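Local atomic coordinates of abhydrolase domain-containing protein (Exiguobacterium antarcticum, PDB entry 5H3H), a protein that hydrolyses esters as an alpha/beta-hydrolase-fold esterase and probably also acts as a perhydrolase, its pocket binding ethaneperoxoic acid. Residues 94-99 / 121-126; 212-217 / 226-231. One frame throughout, in Å; residues are numbered along the deposited sequence.

Interaction 1: 94-99 / 121-126; sequences GFSMGG and GAAAPV. With F50 (ethaneperoxoic acid), chain D.
The turn at S96 lies against the loop 121-126 with the S96 and A122 CA atoms 3.7 Å apart, and a nearly straight hydrogen bond (176° at the hydrogen) runs 2.9 Å from A123 N to S96 O. Its donor stands above the carbonyl plane, and the same oxygen weakly accepts G99 N. Beside this bond, S96 CA meets G121 O at 3.3 Å in a CA-H...O contact. The A123 methyl comes over the S96 carbonyl, while the A122 methyl reaches G99 CA at 3.7 Å; a side chain at G99 would collide with it. With S96 at phi 58° and psi -119° between strand 90-95 and helix 97-109, and glycines at 94 and 98, the turn fits the GxSxG nucleophile elbow of alpha/beta hydrolases. S96 CB still touches the loop, and OG, anti to the backbone N, lies 2.5 Å from F50 C, shorter than van der Waals contact allows: an unmodelled link, a reaction state or a clash. M97 N donates to F50 O (2.9 Å), as expected of an oxyanion-hole amide; W30 N and H248 NE2 are also hydrogen-bonded to the ligand. F95, its CG anti to N, brings CE2 to F50 OX1 near the ring plane.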
ATOM      1  N   GLY B  94      17.018   4.239   4.638  1.00 19.30           N
ATOM      2  CA  GLY B  94      17.061   3.432   5.805  1.00 19.21           C
ATOM      3  C   GLY B  94      18.429   2.809   5.968  1.00 19.51           C
ATOM      4  O   GLY B  94      18.927   2.210   5.020  1.00 19.32           O
ATOM      5  N   PHE B  95      19.010   2.969   7.140  1.00 20.51           N
ATOM      6  CA  PHE B  95      20.315   2.341   7.470  1.00 19.14           C
ATOM      7  C   PHE B  95      20.032   1.180   8.404  1.00 20.48           C
ATOM      8  O   PHE B  95      19.385   1.342   9.443  1.00 20.75           O
ATOM      9  CB  PHE B  95      21.243   3.316   8.116  1.00 22.90           C
ATOM     10  CG  PHE B  95      22.569   2.678   8.559  1.00 23.29           C
ATOM     11  CD1 PHE B  95      23.638   2.579   7.666  1.00 24.22           C
ATOM     12  CD2 PHE B  95      22.718   2.146   9.855  1.00 23.12           C
ATOM     13  CE1 PHE B  95      24.865   2.038   8.079  1.00 23.15           C
ATOM     14  CE2 PHE B  95      23.927   1.538  10.243  1.00 24.01           C
ATOM     15  CZ  PHE B  95      24.971   1.471   9.342  1.00 22.29           C
ATOM     16  N   SER B  96      20.491  -0.003   8.016  1.00 19.29           N
ATOM     17  CA  SER B  96      20.405  -1.182   8.818  1.00 21.99           C
ATOM     18  C   SER B  96      18.955  -1.526   9.207  1.00 21.15           C
ATOM     19  O   SER B  96      18.173  -1.787   8.296  1.00 22.09           O
ATOM     20  CB  SER B  96      21.401  -1.063   9.978  1.00 24.63           C
ATOM     21  OG  SER B  96      21.745  -2.353  10.393  1.00 25.03           O
ATOM     22  N   MET B  97      18.600  -1.563  10.480  1.00 19.07           N
ATOM     23  CA  MET B  97      17.195  -1.815  10.840  1.00 23.26           C
ATOM     24  C   MET B  97      16.237  -0.832  10.132  1.00 20.76           C
ATOM     25  O   MET B  97      15.111  -1.201   9.790  1.00 20.99           O
ATOM     26  CB  MET B  97      17.006  -1.711  12.349  1.00 24.04           C
ATOM     27  CG  MET B  97      15.643  -2.217  12.839  1.00 24.58           C
ATOM     28  SD  MET B  97      15.502  -2.175  14.626  1.00 26.21           S
ATOM     29  CE  MET B  97      15.700  -0.416  14.968  1.00 26.73           C
ATOM     30  N   GLY B  98      16.742   0.371   9.900  1.00 21.34           N
ATOM     31  CA  GLY B  98      16.082   1.446   9.143  1.00 22.97           C
ATOM     32  C   GLY B  98      15.710   1.071   7.735  1.00 23.88           C
ATOM     33  O   GLY B  98      14.596   1.394   7.260  1.00 24.44           O
ATOM     34  N   GLY B  99      16.582   0.305   7.107  1.00 22.71           N
ATOM     35  CA  GLY B  99      16.310  -0.322   5.840  1.00 20.85           C
ATOM     36  C   GLY B  99      15.088  -1.211   5.863  1.00 21.68           C
ATOM     37  O   GLY B  99      14.187  -1.052   5.033  1.00 21.93           O
ATOM     38  N   GLY B 121      23.473  -0.434   4.122  1.00 20.19           N
ATOM     39  CA  GLY B 121      23.774  -1.499   5.055  1.00 19.14           C
ATOM     40  C   GLY B 121      22.537  -2.185   5.620  1.00 19.00           C
ATOM     41  O   GLY B 121      22.519  -2.586   6.755  1.00 18.71           O
ATOM     42  N   ALA B 122      21.450  -2.284   4.849  1.00 19.11           N
ATOM     43  CA  ALA B 122      20.155  -2.613   5.401  1.00 22.52           C
ATOM     44  C   ALA B 122      20.051  -4.054   5.941  1.00 22.90           C
ATOM     45  O   ALA B 122      20.598  -5.002   5.353  1.00 26.31           O
ATOM     46  CB  ALA B 122      19.067  -2.384   4.357  1.00 22.02           C
ATOM     47  N   ALA B 123      19.296  -4.181   7.023  1.00 25.39           N
ATOM     48  CA  ALA B 123      18.930  -5.465   7.620  1.00 26.13           C
ATOM     49  C   ALA B 123      17.751  -6.067   6.864  1.00 25.45           C
ATOM     50  O   ALA B 123      16.635  -6.194   7.355  1.00 27.83           O
ATOM     51  CB  ALA B 123      18.608  -5.290   9.080  1.00 26.34           C
ATOM     52  N   ALA B 124      18.013  -6.457   5.642  1.00 27.37           N
ATOM     53  CA  ALA B 124      16.932  -6.936   4.758  1.00 29.97           C
ATOM     54  C   ALA B 124      17.497  -7.784   3.645  1.00 27.01           C
ATOM     55  O   ALA B 124      18.633  -7.567   3.270  1.00 25.96           O
ATOM     56  CB  ALA B 124      16.127  -5.786   4.178  1.00 27.88           C
ATOM     57  N   PRO B 125      16.701  -8.730   3.133  1.00 29.35           N
ATOM     58  CA  PRO B 125      15.285  -8.994   3.582  1.00 27.71           C
ATOM     59  C   PRO B 125      15.065  -9.663   4.932  1.00 27.10           C
ATOM     60  O   PRO B 125      13.911  -9.674   5.434  1.00 27.19           O
ATOM     61  CB  PRO B 125      14.725  -9.941   2.485  1.00 28.06           C
ATOM     62  CG  PRO B 125      15.911 -10.358   1.671  1.00 26.76           C
ATOM     63  CD  PRO B 125      16.898  -9.201   1.750  1.00 27.89           C
ATOM     64  N   VAL B 126      16.128 -10.231   5.499  0.50 23.15           N
ATOM     65  CA  VAL B 126      16.079 -10.834   6.799  0.50 22.21           C
ATOM     66  C   VAL B 126      17.436 -10.581   7.388  0.50 20.84           C
ATOM     67  O   VAL B 126      18.448 -10.618   6.711  0.50 17.00           O
ATOM     68  CB  VAL B 126      15.872 -12.362   6.781  1.00 25.06           C
ATOM     69  CG1 VAL B 126      15.157 -12.815   8.051  1.00 23.22           C
ATOM     70  CG2 VAL B 126      15.126 -12.847   5.552  1.00 27.13           C
TER
HETATM   71  C   F50 D 301      21.360  -2.614  12.831  1.00 35.95           C
HETATM   72  OX1 F50 D 301      22.870  -0.570  13.143  1.00 40.29           O
HETATM   73  O   F50 D 301      20.320  -1.991  12.788  1.00 32.03           O
HETATM   74  OXT F50 D 301      22.605  -1.864  12.592  1.00 37.85           O
HETATM   75  CH3 F50 D 301      21.355  -4.092  13.107  1.00 38.09           C

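Interaction 2: 212-217 / 226-231; sequences TLIMHG and EFAEVM
Strand 211-217 and helix 225-234 are the first two elements of a beta-alpha-beta unit completed by strand 239-243, and this contact is where the helix lies on the sheet. The short segments run nearly antiparallel (163° between N-to-C directions), with axes 8.8 Å apart at closest approach. I214 and H216, alternate residues of the strand, direct their side chains toward the helix; A228 and M231, one turn apart, answer them. The A228 methyl sits in the middle: it is 4.0 Å from I214 CG2 and 3.7 Å from H216 ND1, meeting the imidazole obliquely. I214 CG2 is anti to the backbone N, so this methyl, rather than the CG1 branch, meets the helix. M231 first extends (chi2 -178°) and then bends at its thioether (chi3 -75°), which brings CE to 4.1 Å from I214 CG2, the two side chains crossing obliquely. F227 gives only its CB, 4.4 Å from H216 CE1, and its ring leads away. The H216 ring is held at NE2 by a hydrogen bond to C223 O, whereas ND1, buried against the A228 methyl, has no partner in the model. M231 also touches L119 of strand 114-120, extending the apolar layer to the next strand. A helix laid nearly antiparallel on its preceding strand is the packing of a beta-alpha-beta crossover, here in an alpha/beta hydrolase fold.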
ATOM      1  N   THR B 212      15.229   2.554  -6.442  1.00 26.84           N
ATOM      2  CA  THR B 212      16.082   2.220  -5.298  1.00 27.59           C
ATOM      3  C   THR B 212      17.604   2.280  -5.567  1.00 28.89           C
ATOM      4  O   THR B 212      18.094   1.911  -6.669  1.00 25.92           O
ATOM      5  CB  THR B 212      15.636   0.878  -4.717  1.00 29.10           C
ATOM      6  OG1 THR B 212      14.191   0.936  -4.565  1.00 32.35           O
ATOM      7  CG2 THR B 212      16.308   0.599  -3.338  1.00 27.96           C
ATOM      8  N   LEU B 213      18.327   2.799  -4.565  1.00 28.16           N
ATOM      9  CA  LEU B 213      19.779   2.679  -4.463  1.00 26.30           C
ATOM     10  C   LEU B 213      20.159   1.886  -3.217  1.00 26.12           C
ATOM     11  O   LEU B 213      19.742   2.266  -2.111  1.00 23.68           O
ATOM     12  CB  LEU B 213      20.399   4.045  -4.335  1.00 31.13           C
ATOM     13  CG  LEU B 213      21.910   4.045  -4.095  1.00 31.52           C
ATOM     14  CD1 LEU B 213      22.576   3.412  -5.318  1.00 34.52           C
ATOM     15  CD2 LEU B 213      22.433   5.445  -3.825  1.00 28.79           C
ATOM     16  N   ILE B 214      21.004   0.845  -3.403  1.00 23.34           N
ATOM     17  CA  ILE B 214      21.532   0.028  -2.332  1.00 26.04           C
ATOM     18  C   ILE B 214      22.989   0.461  -2.149  1.00 26.56           C
ATOM     19  O   ILE B 214      23.761   0.417  -3.099  1.00 25.03           O
ATOM     20  CB  ILE B 214      21.508  -1.506  -2.666  1.00 30.61           C
ATOM     21  CG1 ILE B 214      20.151  -1.982  -3.224  1.00 34.47           C
ATOM     22  CG2 ILE B 214      21.949  -2.353  -1.459  1.00 29.62           C
ATOM     23  CD1 ILE B 214      18.995  -1.627  -2.345  1.00 37.03           C
ATOM     24  N   MET B 215      23.333   0.837  -0.924  1.00 23.94           N
ATOM     25  CA  MET B 215      24.677   1.232  -0.536  1.00 24.21           C
ATOM     26  C   MET B 215      25.076   0.175   0.504  1.00 22.52           C
ATOM     27  O   MET B 215      24.309  -0.042   1.481  1.00 20.24           O
ATOM     28  CB  MET B 215      24.652   2.661   0.089  1.00 25.96           C
ATOM     29  CG  MET B 215      24.756   3.791  -0.918  1.00 33.53           C
ATOM     30  SD  MET B 215      25.061   5.488  -0.296  1.00 38.73           S
ATOM     31  CE  MET B 215      23.401   5.727   0.064  1.00 27.44           C
ATOM     32  N   HIS B 216      26.233  -0.513   0.333  1.00 19.73           N
ATOM     33  CA  HIS B 216      26.594  -1.517   1.332  1.00 20.52           C
ATOM     34  C   HIS B 216      28.121  -1.750   1.360  1.00 22.03           C
ATOM     35  O   HIS B 216      28.770  -1.747   0.301  1.00 25.62           O
ATOM     36  CB  HIS B 216      25.884  -2.809   1.008  1.00 19.77           C
ATOM     37  CG  HIS B 216      25.508  -3.617   2.189  1.00 19.79           C
ATOM     38  ND1 HIS B 216      24.199  -3.820   2.529  1.00 20.56           N
ATOM     39  CD2 HIS B 216      26.246  -4.350   3.054  1.00 18.49           C
ATOM     40  CE1 HIS B 216      24.141  -4.631   3.578  1.00 22.39           C
ATOM     41  NE2 HIS B 216      25.379  -4.955   3.918  1.00 22.12           N
ATOM     42  N   GLY B 217      28.647  -1.891   2.581  1.00 22.85           N
ATOM     43  CA  GLY B 217      30.066  -2.188   2.841  1.00 24.33           C
ATOM     44  C   GLY B 217      30.439  -3.625   2.499  1.00 27.11           C
ATOM     45  O   GLY B 217      29.774  -4.589   2.933  1.00 26.99           O
ATOM     46  N   GLU B 226      26.280 -10.151   1.385  1.00 30.09           N
ATOM     47  CA  GLU B 226      25.317 -11.023   0.719  1.00 30.02           C
ATOM     48  C   GLU B 226      23.849 -10.504   0.799  1.00 30.54           C
ATOM     49  O   GLU B 226      23.067 -10.683  -0.169  1.00 27.20           O
ATOM     50  CB  GLU B 226      25.412 -12.466   1.204  1.00 32.81           C
ATOM     51  CG  GLU B 226      26.692 -13.175   0.764  1.00 36.43           C
ATOM     52  CD  GLU B 226      27.815 -13.158   1.787  1.00 41.48           C
ATOM     53  OE1 GLU B 226      27.886 -12.239   2.646  1.00 34.93           O
ATOM     54  OE2 GLU B 226      28.638 -14.099   1.732  1.00 47.70           O
ATOM     55  N   PHE B 227      23.478  -9.867   1.913  1.00 25.85           N
ATOM     56  CA  PHE B 227      22.122  -9.221   1.985  1.00 22.59           C
ATOM     57  C   PHE B 227      21.929  -8.250   0.811  1.00 23.51           C
ATOM     58  O   PHE B 227      20.838  -8.185   0.205  1.00 22.81           O
ATOM     59  CB  PHE B 227      21.967  -8.387   3.249  1.00 21.89           C
ATOM     60  CG  PHE B 227      21.795  -9.155   4.555  1.00 22.95           C
ATOM     61  CD1 PHE B 227      21.974 -10.526   4.669  1.00 22.79           C
ATOM     62  CD2 PHE B 227      21.530  -8.426   5.716  1.00 24.80           C
ATOM     63  CE1 PHE B 227      21.850 -11.159   5.900  1.00 26.28           C
ATOM     64  CE2 PHE B 227      21.389  -9.057   6.964  1.00 25.44           C
ATOM     65  CZ  PHE B 227      21.560 -10.436   7.053  1.00 27.35           C
ATOM     66  N   ALA B 228      22.978  -7.488   0.477  1.00 24.10           N
ATOM     67  CA  ALA B 228      22.908  -6.511  -0.615  1.00 25.35           C
ATOM     68  C   ALA B 228      22.680  -7.171  -1.963  1.00 27.41           C
ATOM     69  O   ALA B 228      21.891  -6.713  -2.749  1.00 27.04           O
ATOM     70  CB  ALA B 228      24.159  -5.642  -0.677  1.00 25.91           C
ATOM     71  N   GLU B 229      23.398  -8.259  -2.225  1.00 29.32           N
ATOM     72  CA  GLU B 229      23.159  -9.044  -3.436  1.00 29.02           C
ATOM     73  C   GLU B 229      21.710  -9.506  -3.539  1.00 27.37           C
ATOM     74  O   GLU B 229      21.099  -9.455  -4.595  1.00 26.63           O
ATOM     75  CB  GLU B 229      24.164 -10.211  -3.497  1.00 31.86           C
ATOM     76  CG  GLU B 229      25.561  -9.712  -3.863  1.00 35.13           C
ATOM     77  CD  GLU B 229      26.701 -10.737  -3.733  1.00 39.99           C
ATOM     78  OE1 GLU B 229      26.524 -11.797  -3.093  1.00 45.22           O
ATOM     79  OE2 GLU B 229      27.799 -10.450  -4.252  1.00 42.12           O
ATOM     80  N   VAL B 230      21.140  -9.930  -2.437  1.00 25.10           N
ATOM     81  CA  VAL B 230      19.778 -10.421  -2.442  1.00 28.58           C
ATOM     82  C   VAL B 230      18.798  -9.278  -2.744  1.00 30.79           C
ATOM     83  O   VAL B 230      17.887  -9.416  -3.587  1.00 30.21           O
ATOM     84  CB  VAL B 230      19.452 -11.165  -1.163  1.00 29.05           C
ATOM     85  CG1 VAL B 230      17.947 -11.427  -1.023  1.00 31.31           C
ATOM     86  CG2 VAL B 230      20.198 -12.494  -1.166  1.00 30.71           C
ATOM     87  N   MET B 231      19.038  -8.138  -2.127  1.00 25.86           N
ATOM     88  CA  MET B 231      18.174  -6.992  -2.343  1.00 27.10           C
ATOM     89  C   MET B 231      18.210  -6.510  -3.767  1.00 26.37           C
ATOM     90  O   MET B 231      17.164  -6.183  -4.300  1.00 26.67           O
ATOM     91  CB  MET B 231      18.539  -5.852  -1.416  1.00 25.23           C
ATOM     92  CG  MET B 231      18.063  -6.063  -0.009  1.00 26.95           C
ATOM     93  SD  MET B 231      18.459  -4.648   1.089  1.00 27.28           S
ATOM     94  CE  MET B 231      20.222  -4.838   1.375  1.00 29.43           C
TER

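Interaction 1 closes before interaction 2 opens along the chain, yet their centres are only 9 Å apart and both reach the same sheet, where strands 90-95, 114-120 and 211-217 are parallel neighbours. Loop 121-126 continues from the middle strand and joins the two: G121 N lies 2.8 Å from M215 O, a probable hydrogen bond, and G121 CA packs 3.5 Å from H216 ND1. Further along, A124 O and V126 O pack on F227, while M231 of helix 225-234 touches A122, A124 and P125. The loop beside the putative nucleophile elbow is thus itself backed by the strand and helix of interaction 2, which lies one layer further from the ligand than interaction 1.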